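Local coordinates for lysine/ornithine decarboxylase (Vibrio vulnificus, PDB 2PLJ), which catalyses the pyridoxal-phosphate-dependent decarboxylation of lysine and ornithine, the latter giving putrescine, in a beta/alpha-barrel fold, at residues A[129-133]-A[155-159]; A[229-233]-A[277-281]. One frame throughout, in Å; residues are numbered along the deposited sequence.

Contact 1 of 2, residues A[129-133]-A[155-159]; sequences HPIKR and ELEKF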
loop_
_atom_site.group_PDB
_atom_site.type_symbol
_atom_site.label_atom_id
_atom_site.label_comp_id
_atom_site.label_asym_id
_atom_site.label_seq_id
_atom_site.Cartn_x
_atom_site.Cartn_y
_atom_site.Cartn_z
ATOM N N HIS A 129 11.775 12.140 -13.097
ATOM C CA HIS A 129 10.613 11.360 -13.515
ATOM C C HIS A 129 10.539 11.464 -15.034
ATOM O O HIS A 129 10.470 12.586 -15.549
ATOM C CB HIS A 129 9.320 11.863 -12.898
ATOM C CG HIS A 129 8.203 10.896 -13.107
ATOM N ND1 HIS A 129 7.410 10.415 -12.086
ATOM C CD2 HIS A 129 7.808 10.246 -14.232
ATOM C CE1 HIS A 129 6.541 9.550 -12.587
ATOM N NE2 HIS A 129 6.765 9.428 -13.882
ATOM N N PRO A 130 10.609 10.323 -15.760
ATOM C CA PRO A 130 10.606 10.458 -17.231
ATOM C C PRO A 130 9.300 10.918 -17.850
ATOM O O PRO A 130 9.314 11.367 -19.003
ATOM C CB PRO A 130 10.954 9.031 -17.740
ATOM C CG PRO A 130 11.571 8.321 -16.531
ATOM C CD PRO A 130 10.784 8.922 -15.344
ATOM N N ILE A 131 8.185 10.851 -17.116
ATOM C CA ILE A 131 6.892 11.159 -17.754
ATOM C C ILE A 131 6.101 12.164 -16.921
ATOM O O ILE A 131 5.636 11.844 -15.816
ATOM C CB ILE A 131 6.039 9.884 -17.960
ATOM C CG1 ILE A 131 6.836 8.833 -18.746
ATOM C CG2 ILE A 131 4.686 10.269 -18.623
ATOM C CD1 ILE A 131 7.050 9.102 -20.240
ATOM N N LYS A 132 5.974 13.372 -17.467
ATOM C CA LYS A 132 5.558 14.486 -16.641
ATOM C C LYS A 132 4.414 15.246 -17.279
ATOM O O LYS A 132 4.386 15.464 -18.504
ATOM C CB LYS A 132 6.730 15.451 -16.415
ATOM C CG LYS A 132 7.945 14.858 -15.658
ATOM C CD LYS A 132 9.233 15.709 -15.799
ATOM C CE LYS A 132 9.805 15.640 -17.240
ATOM N NZ LYS A 132 9.932 14.228 -17.772
ATOM N N ARG A 133 3.476 15.686 -16.445
ATOM C CA ARG A 133 2.463 16.620 -16.916
ATOM C C ARG A 133 3.100 18.012 -16.992
ATOM O O ARG A 133 4.088 18.281 -16.292
ATOM C CB ARG A 133 1.281 16.645 -15.954
ATOM C CG ARG A 133 0.627 15.275 -15.846
ATOM C CD ARG A 133 -0.227 15.198 -14.607
ATOM N NE ARG A 133 0.631 15.207 -13.430
ATOM C CZ ARG A 133 0.241 14.838 -12.212
ATOM N NH1 ARG A 133 -1.015 14.454 -11.995
ATOM N NH2 ARG A 133 1.110 14.880 -11.193
ATOM N N GLU A 155 7.649 13.186 -24.876
ATOM C CA GLU A 155 8.145 13.911 -23.712
ATOM C C GLU A 155 9.018 15.116 -24.118
ATOM O O GLU A 155 8.871 16.216 -23.570
ATOM C CB GLU A 155 8.915 12.978 -22.787
ATOM C CG GLU A 155 9.089 13.543 -21.372
ATOM C CD GLU A 155 7.776 13.483 -20.554
ATOM O OE1 GLU A 155 6.782 12.847 -21.028
ATOM O OE2 GLU A 155 7.757 14.079 -19.450
ATOM N N LEU A 156 9.927 14.899 -25.061
ATOM C CA LEU A 156 10.799 15.989 -25.519
ATOM C C LEU A 156 9.971 17.214 -25.946
ATOM O O LEU A 156 10.325 18.359 -25.621
ATOM C CB LEU A 156 11.700 15.509 -26.677
ATOM C CG LEU A 156 12.690 16.578 -27.170
ATOM C CD1 LEU A 156 13.720 16.911 -26.079
ATOM C CD2 LEU A 156 13.331 16.147 -28.502
ATOM N N GLU A 157 8.874 16.969 -26.671
ATOM C CA GLU A 157 8.003 18.043 -27.178
ATOM C C GLU A 157 7.509 18.945 -26.041
ATOM O O GLU A 157 7.329 20.161 -26.240
ATOM C CB GLU A 157 6.817 17.451 -27.975
ATOM C CG GLU A 157 5.919 18.477 -28.700
ATOM C CD GLU A 157 4.864 19.136 -27.778
ATOM O OE1 GLU A 157 4.658 18.697 -26.613
ATOM O OE2 GLU A 157 4.225 20.115 -28.225
ATOM N N LYS A 158 7.299 18.350 -24.858
ATOM C CA LYS A 158 6.818 19.072 -23.679
ATOM C C LYS A 158 7.764 20.198 -23.252
ATOM O O LYS A 158 7.362 21.081 -22.483
ATOM C CB LYS A 158 6.608 18.109 -22.496
ATOM C CG LYS A 158 5.637 17.009 -22.834
ATOM C CD LYS A 158 5.292 16.205 -21.578
ATOM C CE LYS A 158 4.363 15.046 -21.949
ATOM N NZ LYS A 158 4.303 14.058 -20.818
ATOM N N PHE A 159 9.018 20.123 -23.706
ATOM C CA PHE A 159 10.054 21.090 -23.306
ATOM C C PHE A 159 10.285 22.245 -24.283
ATOM O O PHE A 159 11.100 23.150 -24.017
ATOM C CB PHE A 159 11.377 20.377 -22.971
ATOM C CG PHE A 159 11.306 19.655 -21.658
ATOM C CD1 PHE A 159 11.425 20.372 -20.473
ATOM C CD2 PHE A 159 10.996 18.283 -21.620
ATOM C CE1 PHE A 159 11.298 19.718 -19.228
ATOM C CE2 PHE A 159 10.863 17.615 -20.410
ATOM C CZ PHE A 159 11.018 18.327 -19.203
#
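Glu-155 reaches across to Lys-132 with its carboxylate, and OE2 takes up both the backbone and the side chain of that lysine. Lys-132 N donates to Glu-155 OE2 at 2.8 Å on the syn side, with a bent N-H...O angle of 134°. Lys-132 NZ closes a salt bridge with the same OE2 at 2.8 Å on the anti side, and both donors are tilted to one face of the carboxylate. The lysine can do this because its chain folds at chi3 and chi4 (-70° and -49°), curling the ammonium back over its own loop, where NZ also donates to His-129 O at 2.8 Å, in the carbonyl plane. The loop joins strand 125-127 to helix 134-143 of the beta/alpha barrel, and helix 153-157 follows the next strand, 147-150; Lys-132 NZ also bonds to Val-149 O, which ties the loop to that strand. Lys-158, extended beyond CG, comes to the carboxylate face opposite the two Lys-132 donors. Its NZ makes a salt bridge with Glu-155 OE1 at 2.8 Å and donates at 2.7 Å to Lys-132 O from above the carbonyl plane. The two ammonium groups stay 6.4 Å apart, NZ to NZ, with the carboxylate probably offsetting both charges. A further acceptor for Lys-158 NZ is Met-307 O of the second subunit, which places this network at the dimer interface. On the aliphatic part of Lys-132, CE meets the Phe-159 ring at its edge, in plane, 3.5 Å from CZ, the two side chains crossing at about a right angle.

Contact 2 of 2, residues A[229-233]-A[277-281]; sequences IHTCR and ALSLL
Two neighbouring helices on the outside of the beta/alpha barrel, 223-241 and 267-278, meet here, and a type I turn runs from Leu-278 to Leu-281. Ile-229 faces Ala-277, its CG2 lying 3.8 Å from Ala-277 CB. The other branch of the isoleucine runs on to Leu-278: with CG1 anti to the carbonyl carbon (chi1 -68°) and chi2 near 163°, CD1 is carried to 3.8 Å from Leu-278 CD2, and the two side chains cross at about a right angle. Leu-278 starts out pointing away from the opposite helix, yet its branched end comes back to make this touch.

One turn further along, Arg-233 sends its chain out over the turn. CG stands anti to the backbone N (chi1 -180°) and the chain bends at chi3, bringing CD alongside the backbone of Leu-280 and laying one face of the guanidinium over Leu-280 CB, which is 3.7 Å from NE. On the inner side, Arg-233 CB rests on Leu-281 CD2. His-230 CE1 lies 3.9 Å from Leu-280 CD1, the two side chains meeting at a slant.

One water joins Arg-233, His-230 and Ala-277. It accepts from Arg-233 NE at 2.8 Å and donates to Ala-277 O at 2.9 Å, while His-230 ND1 also bonds to it at 2.8 Å. Lying at the guanidinium edge, in its plane, as His-230 ND1 does too, the water probably helps fix the rotation of that group, and Arg-233 NH1 has a salt bridge to Glu-237. Inward, Leu-278 and Leu-281 touch Val-287 of strand 286-289. Side-by-side packing of successive helices over the parallel strands is typical of the outer helix layer of a beta/alpha barrel.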
loop_
_atom_site.group_PDB
_atom_site.type_symbol
_atom_site.label_atom_id
_atom_site.label_comp_id
_atom_site.label_asym_id
_atom_site.label_seq_id
_atom_site.Cartn_x
_atom_site.Cartn_y
_atom_site.Cartn_z
ATOM N N ILE A 229 27.407 1.606 -18.889
ATOM C CA ILE A 229 28.388 2.689 -19.006
ATOM C C ILE A 229 29.102 2.647 -20.376
ATOM O O ILE A 229 29.220 3.681 -21.076
ATOM C CB ILE A 229 29.386 2.677 -17.829
ATOM C CG1 ILE A 229 28.653 3.056 -16.513
ATOM C CG2 ILE A 229 30.560 3.632 -18.103
ATOM C CD1 ILE A 229 29.405 2.683 -15.228
ATOM N N HIS A 230 29.515 1.445 -20.781
ATOM C CA HIS A 230 30.115 1.275 -22.107
ATOM C C HIS A 230 29.144 1.743 -23.192
ATOM O O HIS A 230 29.533 2.484 -24.080
ATOM C CB HIS A 230 30.482 -0.177 -22.384
ATOM C CG HIS A 230 31.598 -0.709 -21.539
ATOM N ND1 HIS A 230 32.662 0.064 -21.121
ATOM C CD2 HIS A 230 31.847 -1.966 -21.090
ATOM C CE1 HIS A 230 33.499 -0.685 -20.420
ATOM N NE2 HIS A 230 33.026 -1.920 -20.387
ATOM N N THR A 231 27.870 1.350 -23.091
ATOM C CA THR A 231 26.903 1.740 -24.120
ATOM C C THR A 231 26.698 3.252 -24.190
ATOM O O THR A 231 26.748 3.842 -25.279
ATOM C CB THR A 231 25.593 0.981 -23.976
ATOM O OG1 THR A 231 25.859 -0.398 -24.268
ATOM C CG2 THR A 231 24.559 1.485 -24.992
ATOM N N CYS A 232 26.542 3.873 -23.021
ATOM C CA CYS A 232 26.440 5.322 -22.942
ATOM C C CYS A 232 27.674 6.008 -23.527
ATOM O O CYS A 232 27.540 7.005 -24.248
ATOM C CB CYS A 232 26.179 5.769 -21.503
ATOM S SG CYS A 232 24.510 5.285 -21.031
ATOM N N ARG A 233 28.858 5.482 -23.213
ATOM C CA ARG A 233 30.105 6.032 -23.750
ATOM C C ARG A 233 30.109 6.003 -25.280
ATOM O O ARG A 233 30.496 6.979 -25.922
ATOM C CB ARG A 233 31.323 5.290 -23.202
ATOM C CG ARG A 233 32.653 5.848 -23.735
ATOM C CD ARG A 233 33.842 5.267 -22.991
ATOM N NE ARG A 233 33.765 3.812 -22.903
ATOM C CZ ARG A 233 34.149 2.981 -23.876
ATOM N NH1 ARG A 233 34.641 3.452 -25.022
ATOM N NH2 ARG A 233 34.047 1.672 -23.702
ATOM N N ALA A 277 34.965 1.206 -15.524
ATOM C CA ALA A 277 34.197 1.564 -16.727
ATOM C C ALA A 277 34.107 3.087 -16.898
ATOM O O ALA A 277 34.254 3.615 -17.999
ATOM C CB ALA A 277 32.821 0.914 -16.712
ATOM N N LEU A 278 33.928 3.788 -15.781
ATOM C CA LEU A 278 33.810 5.238 -15.798
ATOM C C LEU A 278 35.082 5.917 -16.249
ATOM O O LEU A 278 35.041 6.971 -16.907
ATOM C CB LEU A 278 33.432 5.741 -14.390
ATOM C CG LEU A 278 32.002 5.414 -13.937
ATOM C CD1 LEU A 278 31.789 5.881 -12.496
ATOM C CD2 LEU A 278 30.973 6.083 -14.859
ATOM N N SER A 279 36.205 5.310 -15.886
ATOM C CA SER A 279 37.535 5.816 -16.237
ATOM C C SER A 279 37.759 5.903 -17.757
ATOM O O SER A 279 38.663 6.615 -18.234
ATOM C CB SER A 279 38.615 4.971 -15.559
ATOM O OG SER A 279 38.964 3.847 -16.346
ATOM N N LEU A 280 36.956 5.170 -18.526
ATOM C CA LEU A 280 37.104 5.185 -19.988
ATOM C C LEU A 280 36.414 6.386 -20.627
ATOM O O LEU A 280 36.645 6.669 -21.810
ATOM C CB LEU A 280 36.611 3.881 -20.612
ATOM C CG LEU A 280 37.397 2.631 -20.196
ATOM C CD1 LEU A 280 36.760 1.358 -20.765
ATOM C CD2 LEU A 280 38.866 2.731 -20.612
ATOM N N LEU A 281 35.574 7.082 -19.845
ATOM C CA LEU A 281 34.877 8.280 -20.330
ATOM C C LEU A 281 35.863 9.422 -20.598
ATOM O O LEU A 281 36.918 9.483 -19.963
ATOM C CB LEU A 281 33.804 8.749 -19.332
ATOM C CG LEU A 281 32.596 7.835 -19.066
ATOM C CD1 LEU A 281 31.940 8.225 -17.743
ATOM C CD2 LEU A 281 31.584 7.872 -20.201
HETATM O O HOH W 1 32.927 2.794 -20.441
#

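In the fold
From the N terminus, the chain first contributes strands 24-26 and 57-61 to the mixed sheet, then enters the parallel barrel at 79-84. Contact 1 closes a loop of 21 residues, which holds helix 134-143 and strand 147-150, and joins the loop after strand 125-127 to helix 153-157 beside the second subunit. The chain goes on through strands 167-171 and 207-212 before contact 2 opens on helix 223-241. That contact closes a longer loop of 43 residues, through strand 249-251, and pairs two later helices of the outer layer. The contacts follow in series, neither nested nor crossed; their centres lie 26 Å apart, and each binds a different sector of the same barrel.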